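Local coordinates for protein lysyl oxidase (Pichia pastoris, PDB 1W7C) that is a copper- and topaquinone-containing amine oxidase that probably oxidises primary amines, including the side chains of lysine residues, at residues Asn564-Asn568 and Asn679-Ser683; Arg81-Val87 and Glu99-Leu105. One frame throughout, in Å; residues are numbered along the deposited sequence.

Interaction 1 of 2, residues Asn564-Asn568 and Asn679-Ser683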
ATOM      1  N   ASN A 564      14.904  -0.798  25.514  1.00 18.40           N
ATOM      2  CA  ASN A 564      15.912   0.111  25.005  1.00 19.12           C
ATOM      3  C   ASN A 564      16.366   1.060  26.119  1.00 18.60           C
ATOM      4  O   ASN A 564      15.988   0.878  27.306  1.00 21.03           O
ATOM      5  CB  ASN A 564      15.461   0.807  23.700  1.00 18.00           C
ATOM      6  CG  ASN A 564      14.478   1.934  23.902  1.00 16.47           C
ATOM      7  OD1 ASN A 564      14.077   2.268  25.026  1.00 18.16           O
ATOM      8  ND2 ASN A 564      14.064   2.534  22.783  1.00 16.50           N
ATOM      9  N   SER A 565      17.243   1.992  25.766  1.00 22.06           N
ATOM     10  CA  SER A 565      17.916   2.808  26.776  1.00 22.40           C
ATOM     11  C   SER A 565      16.970   3.750  27.502  1.00 23.46           C
ATOM     12  O   SER A 565      17.315   4.256  28.563  1.00 26.37           O
ATOM     13  CB  SER A 565      19.069   3.595  26.154  1.00 23.05           C
ATOM     14  OG  SER A 565      20.043   2.699  25.671  1.00 25.94           O
ATOM     15  N   PHE A 566      15.784   3.974  26.938  1.00 22.43           N
ATOM     16  CA  PHE A 566      14.800   4.886  27.532  1.00 23.06           C
ATOM     17  C   PHE A 566      13.666   4.172  28.246  1.00 23.00           C
ATOM     18  O   PHE A 566      12.685   4.787  28.629  1.00 27.83           O
ATOM     19  CB  PHE A 566      14.326   5.867  26.462  1.00 24.62           C
ATOM     20  CG  PHE A 566      15.463   6.446  25.714  1.00 21.94           C
ATOM     21  CD1 PHE A 566      15.717   6.076  24.407  1.00 22.08           C
ATOM     22  CD2 PHE A 566      16.395   7.230  26.368  1.00 23.18           C
ATOM     23  CE1 PHE A 566      16.833   6.512  23.755  1.00 21.65           C
ATOM     24  CE2 PHE A 566      17.538   7.680  25.702  1.00 23.91           C
ATOM     25  CZ  PHE A 566      17.738   7.335  24.391  1.00 23.63           C
ATOM     26  N   GLY A 567      13.841   2.876  28.469  1.00 23.07           N
ATOM     27  CA  GLY A 567      12.930   2.105  29.292  1.00 26.80           C
ATOM     28  C   GLY A 567      11.777   1.475  28.541  1.00 22.48           C
ATOM     29  O   GLY A 567      10.959   0.812  29.132  1.00 23.46           O
ATOM     30  N   ASN A 568      11.724   1.649  27.224  1.00 20.06           N
ATOM     31  CA  ASN A 568      10.628   1.093  26.444  1.00 18.40           C
ATOM     32  C   ASN A 568      10.923  -0.361  26.093  1.00 17.12           C
ATOM     33  O   ASN A 568      12.029  -0.663  25.649  1.00 17.59           O
ATOM     34  CB  ASN A 568      10.441   1.896  25.147  1.00 17.75           C
ATOM     35  CG  ASN A 568      10.051   3.335  25.406  1.00 19.98           C
ATOM     36  OD1 ASN A 568       9.079   3.604  26.128  1.00 25.52           O
ATOM     37  ND2 ASN A 568      10.858   4.266  24.917  1.00 19.50           N
ATOM     38  N   ASN A 679      10.767   0.987  19.025  1.00 13.93           N
ATOM     39  CA  ASN A 679      11.594   0.986  20.235  1.00 15.23           C
ATOM     40  C   ASN A 679      12.519  -0.223  20.353  1.00 14.91           C
ATOM     41  O   ASN A 679      12.997  -0.552  21.419  1.00 16.50           O
ATOM     42  CB  ASN A 679      10.709   1.164  21.486  1.00 15.09           C
ATOM     43  CG  ASN A 679      10.015   2.483  21.492  1.00 14.88           C
ATOM     44  OD1 ASN A 679      10.524   3.484  20.984  1.00 15.61           O
ATOM     45  ND2 ASN A 679       8.849   2.510  22.111  1.00 16.12           N
ATOM     46  N   TYR A 680      12.781  -0.871  19.223  1.00 14.70           N
ATOM     47  CA  TYR A 680      13.593  -2.073  19.178  1.00 15.79           C
ATOM     48  C   TYR A 680      15.076  -1.705  19.342  1.00 15.43           C
ATOM     49  O   TYR A 680      15.861  -2.486  19.878  1.00 16.35           O
ATOM     50  CB  TYR A 680      13.357  -2.802  17.848  1.00 16.15           C
ATOM     51  CG  TYR A 680      14.122  -4.090  17.723  1.00 14.85           C
ATOM     52  CD1 TYR A 680      13.720  -5.216  18.410  1.00 15.95           C
ATOM     53  CD2 TYR A 680      15.253  -4.180  16.898  1.00 16.87           C
ATOM     54  CE1 TYR A 680      14.413  -6.387  18.315  1.00 16.21           C
ATOM     55  CE2 TYR A 680      15.935  -5.337  16.795  1.00 16.81           C
ATOM     56  CZ  TYR A 680      15.531  -6.439  17.492  1.00 17.64           C
ATOM     57  OH  TYR A 680      16.278  -7.576  17.370  1.00 17.67           O
ATOM     58  N   PHE A 681      15.446  -0.528  18.856  1.00 15.76           N
ATOM     59  CA  PHE A 681      16.727   0.108  19.078  1.00 16.18           C
ATOM     60  C   PHE A 681      16.519   1.418  19.844  1.00 15.96           C
ATOM     61  O   PHE A 681      15.389   1.812  20.131  1.00 17.12           O
ATOM     62  CB  PHE A 681      17.415   0.371  17.737  1.00 15.48           C
ATOM     63  CG  PHE A 681      17.660  -0.867  16.886  1.00 15.85           C
ATOM     64  CD1 PHE A 681      18.542  -1.868  17.286  1.00 17.55           C
ATOM     65  CD2 PHE A 681      17.079  -0.976  15.616  1.00 17.43           C
ATOM     66  CE1 PHE A 681      18.769  -2.962  16.485  1.00 17.75           C
ATOM     67  CE2 PHE A 681      17.346  -2.073  14.792  1.00 18.62           C
ATOM     68  CZ  PHE A 681      18.196  -3.044  15.223  1.00 17.45           C
ATOM     69  N   ASP A 682      17.599   2.138  20.105  1.00 16.84           N
ATOM     70  CA  ASP A 682      17.527   3.490  20.603  1.00 16.53           C
ATOM     71  C   ASP A 682      17.251   4.529  19.512  1.00 16.49           C
ATOM     72  O   ASP A 682      16.868   5.655  19.817  1.00 17.86           O
ATOM     73  CB  ASP A 682      18.839   3.864  21.302  1.00 17.83           C
ATOM     74  CG  ASP A 682      19.056   3.139  22.597  1.00 20.52           C
ATOM     75  OD1 ASP A 682      18.116   2.524  23.134  1.00 22.23           O
ATOM     76  OD2 ASP A 682      20.180   3.216  23.153  1.00 23.60           O
ATOM     77  N   SER A 683      17.462   4.146  18.266  1.00 17.60           N
ATOM     78  CA  SER A 683      17.356   5.042  17.139  1.00 17.07           C
ATOM     79  C   SER A 683      17.062   4.237  15.869  1.00 14.60           C
ATOM     80  O   SER A 683      17.115   3.000  15.850  1.00 16.18           O
ATOM     81  CB  SER A 683      18.656   5.838  16.985  1.00 17.51           C
ATOM     82  OG  SER A 683      19.744   4.960  16.746  1.00 19.70           O
TER
HETATM   83  O   HOH W   1      12.481   4.861  22.483  1.00 18.26           O
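One side chain, Asn564, braces its own turn with its oxygen and reaches the loop 679-683 with its nitrogen. The segment 564-568 is a type I turn with a G1 bulge at the tip of a beta hairpin: Gly567 N bonds to Asn564 O (3.2 Å), Asn564 N bonds to Asn568 O (2.9 Å), and Gly567 takes the positive phi (90°) of the bulge position. Asn564 OD1 accepts from Phe566 N (3.1 Å), an Asx turn, and from Asn568 N (3.3 Å). With that oxygen occupied inside the turn, Asn564 ND2 is left to donate to Phe681 O (3.1 Å, nearly linear). Beside it, the carboxylate of Asp682 grips Ser565 twice: OD1 accepts from Ser565 N at 2.8 Å and OD2 from Ser565 OG at 2.6 Å. A water fills the gap among three asparagines, accepting from Asn564 ND2 (2.8 Å) and Asn568 ND2 (3.0 Å) and donating to Asn679 OD1 (2.8 Å). The two loops lie in the enzyme domain, at the dimer interface: Asn568 ND2 also bonds to Lys478 O of the second subunit, and Asn679 OD1 accepts from Ser658 N of that subunit. Phe566 meets the ring of His480 of the second subunit, while within the contact the edge of its ring, at CE1, lies 4.0 Å from Asp682 O.

Interaction 2 of 2, residues Arg81-Val87 and Glu99-Leu105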
ATOM      1  N   ARG A  81      16.737 -35.895  11.779  1.00 17.94           N
ATOM      2  CA  ARG A  81      16.328 -35.730  10.402  1.00 20.29           C
ATOM      3  C   ARG A  81      15.255 -36.784  10.159  1.00 20.13           C
ATOM      4  O   ARG A  81      15.533 -37.986  10.185  1.00 20.90           O
ATOM      5  CB  ARG A  81      17.526 -35.959   9.471  1.00 18.94           C
ATOM      6  CG  ARG A  81      17.248 -35.672   8.051  1.00 19.29           C
ATOM      7  CD  ARG A  81      16.888 -34.250   7.766  1.00 18.95           C
ATOM      8  NE  ARG A  81      16.955 -34.004   6.334  1.00 17.88           N
ATOM      9  CZ  ARG A  81      16.545 -32.881   5.732  1.00 17.34           C
ATOM     10  NH1 ARG A  81      16.091 -31.846   6.434  1.00 17.85           N
ATOM     11  NH2 ARG A  81      16.645 -32.766   4.422  1.00 18.18           N
ATOM     12  N   ASN A  82      14.021 -36.328   9.985  1.00 19.05           N
ATOM     13  CA  ASN A  82      12.862 -37.191   9.847  1.00 18.48           C
ATOM     14  C   ASN A  82      12.082 -36.790   8.606  1.00 17.78           C
ATOM     15  O   ASN A  82      12.081 -35.610   8.208  1.00 18.20           O
ATOM     16  CB  ASN A  82      11.939 -37.011  11.047  1.00 18.54           C
ATOM     17  CG  ASN A  82      12.520 -37.554  12.334  1.00 18.79           C
ATOM     18  OD1 ASN A  82      13.018 -38.674  12.385  1.00 23.28           O
ATOM     19  ND2 ASN A  82      12.426 -36.766  13.401  1.00 21.22           N
ATOM     20  N   ALA A  83      11.373 -37.765   8.044  1.00 17.88           N
ATOM     21  CA  ALA A  83      10.397 -37.533   6.994  1.00 17.44           C
ATOM     22  C   ALA A  83       8.967 -37.703   7.502  1.00 17.72           C
ATOM     23  O   ALA A  83       8.672 -38.601   8.259  1.00 19.22           O
ATOM     24  CB  ALA A  83      10.647 -38.504   5.844  1.00 18.29           C
ATOM     25  N   ARG A  84       8.100 -36.841   7.004  1.00 16.57           N
ATOM     26  CA  ARG A  84       6.642 -37.047   7.010  1.00 16.06           C
ATOM     27  C   ARG A  84       6.311 -37.707   5.676  1.00 16.41           C
ATOM     28  O   ARG A  84       6.733 -37.235   4.612  1.00 17.42           O
ATOM     29  CB  ARG A  84       5.928 -35.709   7.081  1.00 16.19           C
ATOM     30  CG  ARG A  84       4.424 -35.781   6.799  1.00 17.62           C
ATOM     31  CD  ARG A  84       3.770 -34.442   6.729  1.00 18.33           C
ATOM     32  NE  ARG A  84       2.368 -34.516   6.379  1.00 18.10           N
ATOM     33  CZ  ARG A  84       1.805 -33.937   5.334  1.00 16.29           C
ATOM     34  NH1 ARG A  84       2.538 -33.253   4.443  1.00 19.21           N
ATOM     35  NH2 ARG A  84       0.471 -34.080   5.159  1.00 17.04           N
ATOM     36  N   THR A  85       5.569 -38.801   5.740  1.00 16.79           N
ATOM     37  CA  THR A  85       5.029 -39.449   4.532  1.00 17.49           C
ATOM     38  C   THR A  85       3.536 -39.591   4.669  1.00 18.93           C
ATOM     39  O   THR A  85       2.990 -39.656   5.761  1.00 18.45           O
ATOM     40  CB  THR A  85       5.699 -40.831   4.333  0.70 20.03           C
ATOM     41  OG1 THR A  85       5.268 -41.746   5.362  0.70 20.83           O
ATOM     42  CG2 THR A  85       7.242 -40.735   4.488  0.70 21.61           C
ATOM     43  N   VAL A  86       2.853 -39.547   3.546  1.00 18.17           N
ATOM     44  CA  VAL A  86       1.423 -39.795   3.514  1.00 15.98           C
ATOM     45  C   VAL A  86       1.237 -40.937   2.513  1.00 15.53           C
ATOM     46  O   VAL A  86       1.666 -40.839   1.343  1.00 17.62           O
ATOM     47  CB  VAL A  86       0.610 -38.546   3.114  1.00 17.28           C
ATOM     48  CG1 VAL A  86      -0.875 -38.848   3.163  1.00 20.70           C
ATOM     49  CG2 VAL A  86       0.994 -37.337   4.009  1.00 20.43           C
ATOM     50  N   VAL A  87       0.564 -41.998   2.987  1.00 17.97           N
ATOM     51  CA  VAL A  87       0.387 -43.235   2.251  1.00 17.78           C
ATOM     52  C   VAL A  87      -1.113 -43.537   2.275  1.00 19.37           C
ATOM     53  O   VAL A  87      -1.760 -43.487   3.326  1.00 19.02           O
ATOM     54  CB  VAL A  87       1.182 -44.387   2.894  1.00 20.11           C
ATOM     55  CG1 VAL A  87       0.971 -45.709   2.149  1.00 21.06           C
ATOM     56  CG2 VAL A  87       2.670 -44.029   2.996  1.00 22.06           C
ATOM     57  N   GLU A  99      -0.730 -40.604   7.737  1.00 16.80           N
ATOM     58  CA  GLU A  99       0.530 -39.908   7.857  1.00 16.97           C
ATOM     59  C   GLU A  99       1.424 -40.750   8.769  1.00 17.01           C
ATOM     60  O   GLU A  99       0.985 -41.195   9.858  1.00 18.38           O
ATOM     61  CB  GLU A  99       0.283 -38.505   8.442  1.00 19.40           C
ATOM     62  CG  GLU A  99      -0.743 -37.710   7.652  1.00 18.59           C
ATOM     63  CD  GLU A  99      -0.866 -36.256   8.062  1.00 16.54           C
ATOM     64  OE1 GLU A  99       0.106 -35.500   7.812  1.00 17.52           O
ATOM     65  OE2 GLU A  99      -1.912 -35.921   8.627  1.00 17.31           O
ATOM     66  N   LEU A 100       2.657 -40.947   8.314  1.00 17.15           N
ATOM     67  CA  LEU A 100       3.647 -41.755   8.972  1.00 17.92           C
ATOM     68  C   LEU A 100       4.967 -40.992   9.049  1.00 18.30           C
ATOM     69  O   LEU A 100       5.373 -40.350   8.095  1.00 21.95           O
ATOM     70  CB  LEU A 100       3.869 -43.073   8.198  1.00 18.26           C
ATOM     71  CG  LEU A 100       2.619 -43.941   7.971  1.00 20.03           C
ATOM     72  CD1 LEU A 100       2.989 -45.054   7.001  1.00 23.33           C
ATOM     73  CD2 LEU A 100       2.051 -44.498   9.240  1.00 20.56           C
ATOM     74  N   LYS A 101       5.615 -41.078  10.211  1.00 18.23           N
ATOM     75  CA  LYS A 101       6.957 -40.543  10.426  1.00 18.99           C
ATOM     76  C   LYS A 101       7.964 -41.629  10.115  1.00 18.94           C
ATOM     77  O   LYS A 101       7.844 -42.754  10.627  1.00 22.27           O
ATOM     78  CB  LYS A 101       7.114 -40.079  11.872  1.00 21.91           C
ATOM     79  CG  LYS A 101       8.513 -39.558  12.244  1.00 22.23           C
ATOM     80  CD  LYS A 101       8.508 -39.065  13.691  1.00 38.54           C
ATOM     81  CE  LYS A 101       9.818 -39.302  14.411  0.60 61.01           C
ATOM     82  NZ  LYS A 101       9.905 -38.493  15.671  0.60 33.90           N
ATOM     83  N   VAL A 102       8.927 -41.302   9.261  1.00 20.00           N
ATOM     84  CA  VAL A 102      10.024 -42.224   8.928  1.00 20.31           C
ATOM     85  C   VAL A 102      11.323 -41.562   9.325  1.00 20.98           C
ATOM     86  O   VAL A 102      11.680 -40.516   8.805  1.00 20.62           O
ATOM     87  CB  VAL A 102      10.071 -42.611   7.444  1.00 20.97           C
ATOM     88  CG1 VAL A 102      11.182 -43.626   7.210  1.00 22.17           C
ATOM     89  CG2 VAL A 102       8.714 -43.159   6.972  1.00 20.85           C
ATOM     90  N   GLY A 103      12.013 -42.163  10.275  1.00 21.13           N
ATOM     91  CA  GLY A 103      13.269 -41.625  10.737  1.00 19.21           C
ATOM     92  C   GLY A 103      13.800 -42.324  11.972  1.00 24.22           C
ATOM     93  O   GLY A 103      13.160 -43.228  12.491  1.00 23.43           O
ATOM     94  N   PRO A 104      14.978 -41.932  12.431  1.00 23.91           N
ATOM     95  CA  PRO A 104      15.792 -40.886  11.794  1.00 24.82           C
ATOM     96  C   PRO A 104      16.470 -41.340  10.500  1.00 27.23           C
ATOM     97  O   PRO A 104      16.558 -42.550  10.209  1.00 25.74           O
ATOM     98  CB  PRO A 104      16.842 -40.569  12.861  1.00 30.13           C
ATOM     99  CG  PRO A 104      16.984 -41.847  13.637  1.00 34.72           C
ATOM    100  CD  PRO A 104      15.621 -42.473  13.640  1.00 26.16           C
ATOM    101  N   LEU A 105      16.941 -40.358   9.739  1.00 24.18           N
ATOM    102  CA  LEU A 105      17.623 -40.569   8.486  1.00 23.74           C
ATOM    103  C   LEU A 105      19.083 -40.105   8.654  1.00 23.89           C
ATOM    104  O   LEU A 105      19.361 -39.213   9.471  1.00 31.92           O
ATOM    105  CB  LEU A 105      16.963 -39.761   7.376  1.00 23.43           C
ATOM    106  CG  LEU A 105      15.469 -39.984   7.152  1.00 24.26           C
ATOM    107  CD1 LEU A 105      14.926 -39.067   6.046  1.00 27.53           C
ATOM    108  CD2 LEU A 105      15.212 -41.449   6.816  1.00 25.36           C
TER
HETATM  109  O   HOH W   2      19.004 -37.731  12.286  1.00 26.20           O
HETATM  110  O   HOH W   3      12.732 -37.962  16.096  1.00 34.48           O
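Side chains of unequal size interlock along this antiparallel beta hairpin of the N2 domain, whose strand axes approach to 4.6 Å at 146°. On the face carrying Ala83, Thr85, Leu100 and Val102, the small Ala83 makes a dip beside its partner Val102 (CB to CB 4.4 Å), and Leu105 reaches into it, CD1 lying 4.3 Å from Ala83 CB. Thr85 CG2 meets Val102 CG2 at 3.8 Å, and Leu100 CD1 packs on Val87 CG2 at 4.1 Å. Val32 and Leu35 of helix 26-39 lie against this face. Another hollow comes from Gly103: a CB there would collide with Asn82 OD1, which sits 3.4 Å from Gly103 CA and 3.6 Å from Pro104 CA. Pro104 N carries no hydrogen, and beyond the cis peptide it is Leu105 N that bonds to Arg81 O (2.8 Å). Inside the hairpin the backbones pair regularly: Ala83 with Val102 (N to O 2.9 Å both ways), and Thr85 with Leu100 (Thr85 N to Leu100 O 2.8 Å, Leu100 N to Thr85 O 2.9 Å); Thr85 OG1 adds a bond to Leu100 O (3.1 Å). On the other face the extended Arg84 side chain runs to a salt bridge with Glu99, its NE and NH2 both bonding to Glu99 OE1 at 2.9 and 3.0 Å. Lys101 NZ and Asn82 ND2 share a water (2.9 and 3.0 Å). Arg84 also salt-bridges Glu59 of strand 53-61, and Glu99 accepts from Tyr119 OH and Asn120 ND2, so the Arg84/Glu99 pair sits in a buried charge network.

Interaction 2 comes first along the chain and closes before interaction 1 opens. Their centres are 45 Å apart, and even their nearest atoms are separated by about 27 Å, so the two do not touch. They share no sheet: 81-87 and 99-105 are paired strands in the small antiparallel sheet of the N2 domain, whereas 564-568 and 679-683 are loops next to strands 569-576 and 670-678, which pair in the large sheet of the enzyme domain. Interaction 2 is largely buried within its own subunit, and the second subunit does not touch it. One holds together the N2 domain within a subunit; the other lies at the dimer interface.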